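Local coordinates for putative NADPH:quinone reductase (PDB 3GMS), which probably catalyses the NADPH-dependent reduction of quinones, as a member of the medium-chain dehydrogenase/reductase family, at residues K31-F36 and S106-V111; L40-N45 and G97-Y102. One frame throughout, in Å; residues are numbered along the deposited sequence.

Interaction 1: K31-F36 and S106-V111; sequences KDNEVF and SADFVV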
# COMPACT_ATOMS: atom_id res chain seq x y z
N LYS A 31 -12.67 -8.22 -24.10
CA LYS A 31 -12.13 -9.55 -24.39
C LYS A 31 -12.86 -10.58 -23.55
O LYS A 31 -13.55 -10.23 -22.59
CB LYS A 31 -10.61 -9.61 -24.15
CG LYS A 31 -9.79 -8.65 -25.02
CD LYS A 31 -8.45 -8.33 -24.32
CE LYS A 31 -8.06 -6.85 -24.48
NZ LYS A 31 -7.06 -6.64 -25.56
N ASP A 32 -12.70 -11.86 -23.90
CA ASP A 32 -13.50 -12.94 -23.28
C ASP A 32 -13.54 -13.01 -21.75
O ASP A 32 -14.60 -13.33 -21.20
CB ASP A 32 -13.08 -14.32 -23.83
CG ASP A 32 -13.37 -14.47 -25.31
OD1 ASP A 32 -14.41 -13.95 -25.78
OD2 ASP A 32 -12.55 -15.15 -26.00
N ASN A 33 -12.42 -12.77 -21.07
CA ASN A 33 -12.40 -12.91 -19.61
C ASN A 33 -12.32 -11.55 -18.87
O ASN A 33 -12.00 -11.53 -17.68
CB ASN A 33 -11.27 -13.85 -19.13
CG ASN A 33 -11.59 -14.54 -17.77
OD1 ASN A 33 -12.74 -14.96 -17.51
ND2 ASN A 33 -10.57 -14.67 -16.90
N GLU A 34 -12.66 -10.47 -19.56
CA GLU A 34 -12.52 -9.10 -18.99
C GLU A 34 -13.77 -8.61 -18.26
O GLU A 34 -14.90 -8.99 -18.59
CB GLU A 34 -12.20 -8.08 -20.07
CG GLU A 34 -10.82 -8.15 -20.67
CD GLU A 34 -10.50 -6.94 -21.54
OE1 GLU A 34 -11.33 -6.53 -22.40
OE2 GLU A 34 -9.39 -6.40 -21.36
N VAL A 35 -13.54 -7.75 -17.27
CA VAL A 35 -14.63 -7.12 -16.53
C VAL A 35 -14.43 -5.61 -16.73
O VAL A 35 -13.30 -5.15 -16.69
CB VAL A 35 -14.59 -7.55 -15.03
CG1 VAL A 35 -15.62 -6.79 -14.20
CG2 VAL A 35 -14.83 -9.08 -14.94
N PHE A 36 -15.51 -4.87 -16.98
CA PHE A 36 -15.45 -3.46 -17.36
C PHE A 36 -16.13 -2.66 -16.23
O PHE A 36 -17.33 -2.86 -15.98
CB PHE A 36 -16.17 -3.30 -18.71
CG PHE A 36 -16.25 -1.89 -19.22
CD1 PHE A 36 -15.14 -1.29 -19.79
CD2 PHE A 36 -17.45 -1.16 -19.16
CE1 PHE A 36 -15.21 -0.00 -20.27
CE2 PHE A 36 -17.53 0.12 -19.63
CZ PHE A 36 -16.41 0.71 -20.19
N SER A 106 -8.84 -8.68 -15.69
CA SER A 106 -9.30 -10.07 -15.77
C SER A 106 -10.31 -10.38 -14.65
O SER A 106 -10.14 -9.94 -13.48
CB SER A 106 -8.10 -11.02 -15.69
OG SER A 106 -8.51 -12.34 -15.33
N ALA A 107 -11.35 -11.15 -14.98
CA ALA A 107 -12.27 -11.67 -13.94
C ALA A 107 -11.57 -12.27 -12.72
O ALA A 107 -12.09 -12.16 -11.60
CB ALA A 107 -13.23 -12.69 -14.51
N ASP A 108 -10.43 -12.92 -12.93
CA ASP A 108 -9.66 -13.54 -11.83
C ASP A 108 -9.33 -12.60 -10.68
O ASP A 108 -9.18 -13.02 -9.54
CB ASP A 108 -8.33 -14.14 -12.36
CG ASP A 108 -8.56 -15.36 -13.22
OD1 ASP A 108 -9.74 -15.69 -13.47
OD2 ASP A 108 -7.55 -15.97 -13.63
N PHE A 109 -9.20 -11.32 -10.99
CA PHE A 109 -8.63 -10.39 -10.02
C PHE A 109 -9.63 -9.33 -9.60
O PHE A 109 -9.26 -8.32 -8.99
CB PHE A 109 -7.40 -9.71 -10.62
CG PHE A 109 -6.39 -10.69 -11.15
CD1 PHE A 109 -5.99 -11.78 -10.37
CD2 PHE A 109 -5.88 -10.54 -12.44
CE1 PHE A 109 -5.07 -12.73 -10.86
CE2 PHE A 109 -4.96 -11.49 -12.94
CZ PHE A 109 -4.57 -12.57 -12.14
N VAL A 110 -10.90 -9.53 -9.96
CA VAL A 110 -11.97 -8.67 -9.49
C VAL A 110 -12.35 -9.04 -8.04
O VAL A 110 -12.73 -10.18 -7.75
CB VAL A 110 -13.19 -8.78 -10.45
CG1 VAL A 110 -14.36 -8.09 -9.87
CG2 VAL A 110 -12.85 -8.17 -11.83
N VAL A 111 -12.23 -8.10 -7.12
CA VAL A 111 -12.57 -8.35 -5.72
C VAL A 111 -13.95 -7.81 -5.36
O VAL A 111 -14.14 -6.59 -5.31
CB VAL A 111 -11.51 -7.70 -4.75
CG1 VAL A 111 -11.84 -7.99 -3.32
CG2 VAL A 111 -10.06 -8.16 -5.11

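Interaction 2: L40-N45 and G97-Y102; sequences LVRPIN and GTWQEY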
# COMPACT_ATOMS: atom_id res chain seq x y z
N LEU A 40 -15.58 4.72 -9.03
CA LEU A 40 -16.23 5.66 -8.14
C LEU A 40 -15.14 6.44 -7.46
O LEU A 40 -15.14 7.67 -7.53
CB LEU A 40 -17.06 4.92 -7.09
CG LEU A 40 -18.21 4.10 -7.68
CD1 LEU A 40 -18.78 3.14 -6.64
CD2 LEU A 40 -19.33 5.05 -8.12
N VAL A 41 -14.18 5.72 -6.87
CA VAL A 41 -13.22 6.39 -5.95
C VAL A 41 -11.86 5.68 -6.06
O VAL A 41 -11.79 4.46 -6.03
CB VAL A 41 -13.68 6.32 -4.48
CG1 VAL A 41 -12.60 6.89 -3.50
CG2 VAL A 41 -15.04 6.99 -4.27
N ARG A 42 -10.79 6.45 -6.19
CA ARG A 42 -9.42 5.85 -6.01
C ARG A 42 -8.63 6.74 -5.05
O ARG A 42 -8.76 7.96 -5.14
CB ARG A 42 -8.58 5.78 -7.31
CG ARG A 42 -9.37 5.55 -8.59
CD ARG A 42 -9.82 6.88 -9.16
NE ARG A 42 -10.57 6.82 -10.43
CZ ARG A 42 -11.65 7.55 -10.71
NH1 ARG A 42 -12.21 8.36 -9.82
NH2 ARG A 42 -12.22 7.42 -11.91
N PRO A 43 -7.76 6.14 -4.21
CA PRO A 43 -6.87 6.94 -3.40
C PRO A 43 -5.72 7.42 -4.29
O PRO A 43 -5.44 6.82 -5.34
CB PRO A 43 -6.36 5.93 -2.36
CG PRO A 43 -6.15 4.65 -3.21
CD PRO A 43 -7.43 4.70 -4.13
N ILE A 44 -5.06 8.49 -3.87
CA ILE A 44 -3.76 8.83 -4.40
C ILE A 44 -2.73 8.33 -3.40
O ILE A 44 -2.49 8.95 -2.35
CB ILE A 44 -3.62 10.34 -4.66
CG1 ILE A 44 -4.64 10.74 -5.75
CG2 ILE A 44 -2.14 10.66 -5.09
CD1 ILE A 44 -4.74 12.27 -6.03
N ASN A 45 -2.15 7.18 -3.68
CA ASN A 45 -1.11 6.68 -2.79
C ASN A 45 0.26 7.22 -3.23
O ASN A 45 0.54 7.29 -4.41
CB ASN A 45 -1.04 5.14 -2.83
CG ASN A 45 -2.35 4.46 -2.33
OD1 ASN A 45 -2.98 4.93 -1.40
ND2 ASN A 45 -2.69 3.31 -2.93
N GLY A 97 -4.61 0.85 -15.33
CA GLY A 97 -4.51 1.94 -14.36
C GLY A 97 -5.84 2.43 -13.90
O GLY A 97 -6.80 2.51 -14.67
N THR A 98 -5.94 2.77 -12.62
CA THR A 98 -7.27 3.07 -12.09
C THR A 98 -7.67 4.50 -12.17
O THR A 98 -8.83 4.83 -11.89
CB THR A 98 -7.44 2.59 -10.65
OG1 THR A 98 -6.51 3.29 -9.81
CG2 THR A 98 -7.24 1.03 -10.50
N TRP A 99 -6.74 5.41 -12.48
CA TRP A 99 -7.13 6.80 -12.51
C TRP A 99 -7.77 7.15 -13.84
O TRP A 99 -7.23 7.94 -14.63
CB TRP A 99 -5.94 7.70 -12.28
CG TRP A 99 -5.35 7.56 -10.89
CD1 TRP A 99 -5.68 6.66 -9.91
CD2 TRP A 99 -4.27 8.36 -10.38
NE1 TRP A 99 -4.87 6.89 -8.77
CE2 TRP A 99 -4.01 7.92 -9.06
CE3 TRP A 99 -3.52 9.42 -10.91
CZ2 TRP A 99 -2.99 8.50 -8.27
CZ3 TRP A 99 -2.52 9.99 -10.13
CH2 TRP A 99 -2.27 9.53 -8.83
N GLN A 100 -8.90 6.51 -14.09
CA GLN A 100 -9.66 6.75 -15.31
C GLN A 100 -11.11 6.40 -15.05
O GLN A 100 -11.44 5.79 -14.04
CB GLN A 100 -9.09 5.92 -16.50
CG GLN A 100 -9.17 4.45 -16.33
CD GLN A 100 -8.64 3.70 -17.58
OE1 GLN A 100 -8.91 4.11 -18.72
NE2 GLN A 100 -7.89 2.61 -17.35
N GLU A 101 -11.96 6.76 -16.00
CA GLU A 101 -13.38 6.67 -15.83
C GLU A 101 -13.79 5.21 -15.79
O GLU A 101 -14.63 4.81 -14.97
CB GLU A 101 -14.08 7.40 -16.98
CG GLU A 101 -15.60 7.44 -16.89
CD GLU A 101 -16.23 8.36 -17.93
OE1 GLU A 101 -15.49 9.03 -18.72
OE2 GLU A 101 -17.48 8.45 -17.89
N TYR A 102 -13.23 4.42 -16.71
CA TYR A 102 -13.54 3.01 -16.81
C TYR A 102 -12.28 2.17 -16.78
O TYR A 102 -11.32 2.43 -17.52
CB TYR A 102 -14.22 2.71 -18.16
CG TYR A 102 -15.50 3.48 -18.41
CD1 TYR A 102 -16.69 3.08 -17.81
CD2 TYR A 102 -15.51 4.58 -19.25
CE1 TYR A 102 -17.89 3.76 -18.06
CE2 TYR A 102 -16.70 5.28 -19.51
CZ TYR A 102 -17.88 4.86 -18.91
OH TYR A 102 -19.08 5.48 -19.14
O HOH W 1 -4.66 4.31 -6.72

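Interaction 1: K31-F36 and S106-V111
Val35 and Val110 reach toward each other tip to tip inside the GroES-like beta domain, where strand 34-43 runs antiparallel to the end of strand 102-106 and passes the turn beyond it. This is the packed half of the contact. With CG1 of Val110 anti to the backbone N (chi1 171°), CG2 is left anti to the carbonyl carbon, and it is CG2 that touches, 3.7 Å from Val35 CB and close to both methyls of that residue. Val35 CG2 also lies 3.8 Å from Ala107 CA. Both valines are buried, with Val74 and Val77 of strand 71-77 packing on Val35 and Val90 of strand 89-92 on Val110.

Between the two halves runs a backbone bond, Ala107 N to Asn33 O, 2.8 Å long with an angle of 169° at the hydrogen. Beside it, Glu34 and Ser106 form a non-hydrogen-bonded antiparallel pair whose side chains diverge. The type I turn from Lys31 to Glu34 is closed by Glu34 N to Lys31 O, and the Glu34 carboxylate adds a second bond across it, OE1 accepting Lys31 N at 2.7 Å from above the carboxylate plane. Ser106 likewise serves its own segment, OG accepting Asp108 N at 3.1 Å in an ST turn.

The looser half is polar and only partly covered. Here the Asn33 side chain reaches toward the turn, its ND2 3.5 Å from Ser106 OG. It crosses the Asp108 side chain at about a right angle, the amide and carboxylate planes 80° apart, with Asn33 ND2 3.7 Å from Asp108 OD1.

Interaction 2: L40-N45 and G97-Y102
Arg42 lies against Thr98 and Trp99 where, in the GroES-like domain, strand 34-43 just past its classic beta bulge (Leu40 and Val41 against Val71) meets a loop folded into an inverse gamma turn centred on Trp99. The arginine can be followed atom by atom. Its CB rests 4.0 Å from CD1 of the Trp99 indole. CG comes next to the loop backbone, 3.4 Å from Thr98 O, as the arginine and threonine side chains slide past each other in opposite directions; the threonine hydroxyl itself bonds to Glu69 O. At CG the chain bends, CD being turned out of the extended line (chi2 88°), and CD stays beside the same carbonyl.

NE then donates to Thr98 O at 3.0 Å, and NH2 to Gln100 O at 2.8 Å. Both acceptors lie in the guanidinium plane, at its edge, which fixes the rotation of the group. The carbonyls are met differently: NE is tilted 23° from the plane of the Thr98 carbonyl, whereas NH2 stands well above that of Gln100, 65° out of it. NH1 turns to the C-terminal part of the chain, bonding Leu329 O and Ser331 OG. One buried cation thus ties three backbone carbonyls together, two of them from the loop.

Two residues on, Ile44 crosses the indole at about a right angle, CG1 3.8 Å from Trp99 CZ2, while Leu329 and Val310 also pack on this ring. The indole NE1 makes a long, weak bond of 3.5 Å to Pro43 O, and a water bridges the same pair, donating to Pro43 O at 3.0 Å and weakly accepting from Trp99 NE1 at 3.3 Å.

How the interactions relate
From the N terminus, the chain first enters interaction 1 at 31-36, and strand 34-43 carries it straight into interaction 2 at 40-45. It then builds strands 71-77 and 89-92 before the loop 97-102 returns to close interaction 2; strand 102-106 leads on to 106-111, which closes interaction 1. The shorter loop therefore sits within the longer one, and the two do not cross. Their centres are about 17 Å apart, at opposite ends of one strand. Interaction 1 joins its beginning to the turn after strand 102-106, interaction 2 its end to the loop before it. Between them the stacked rings of Phe36 and Tyr102 touch, CZ of Phe36 lying 3.4 Å from CD1 of Tyr102.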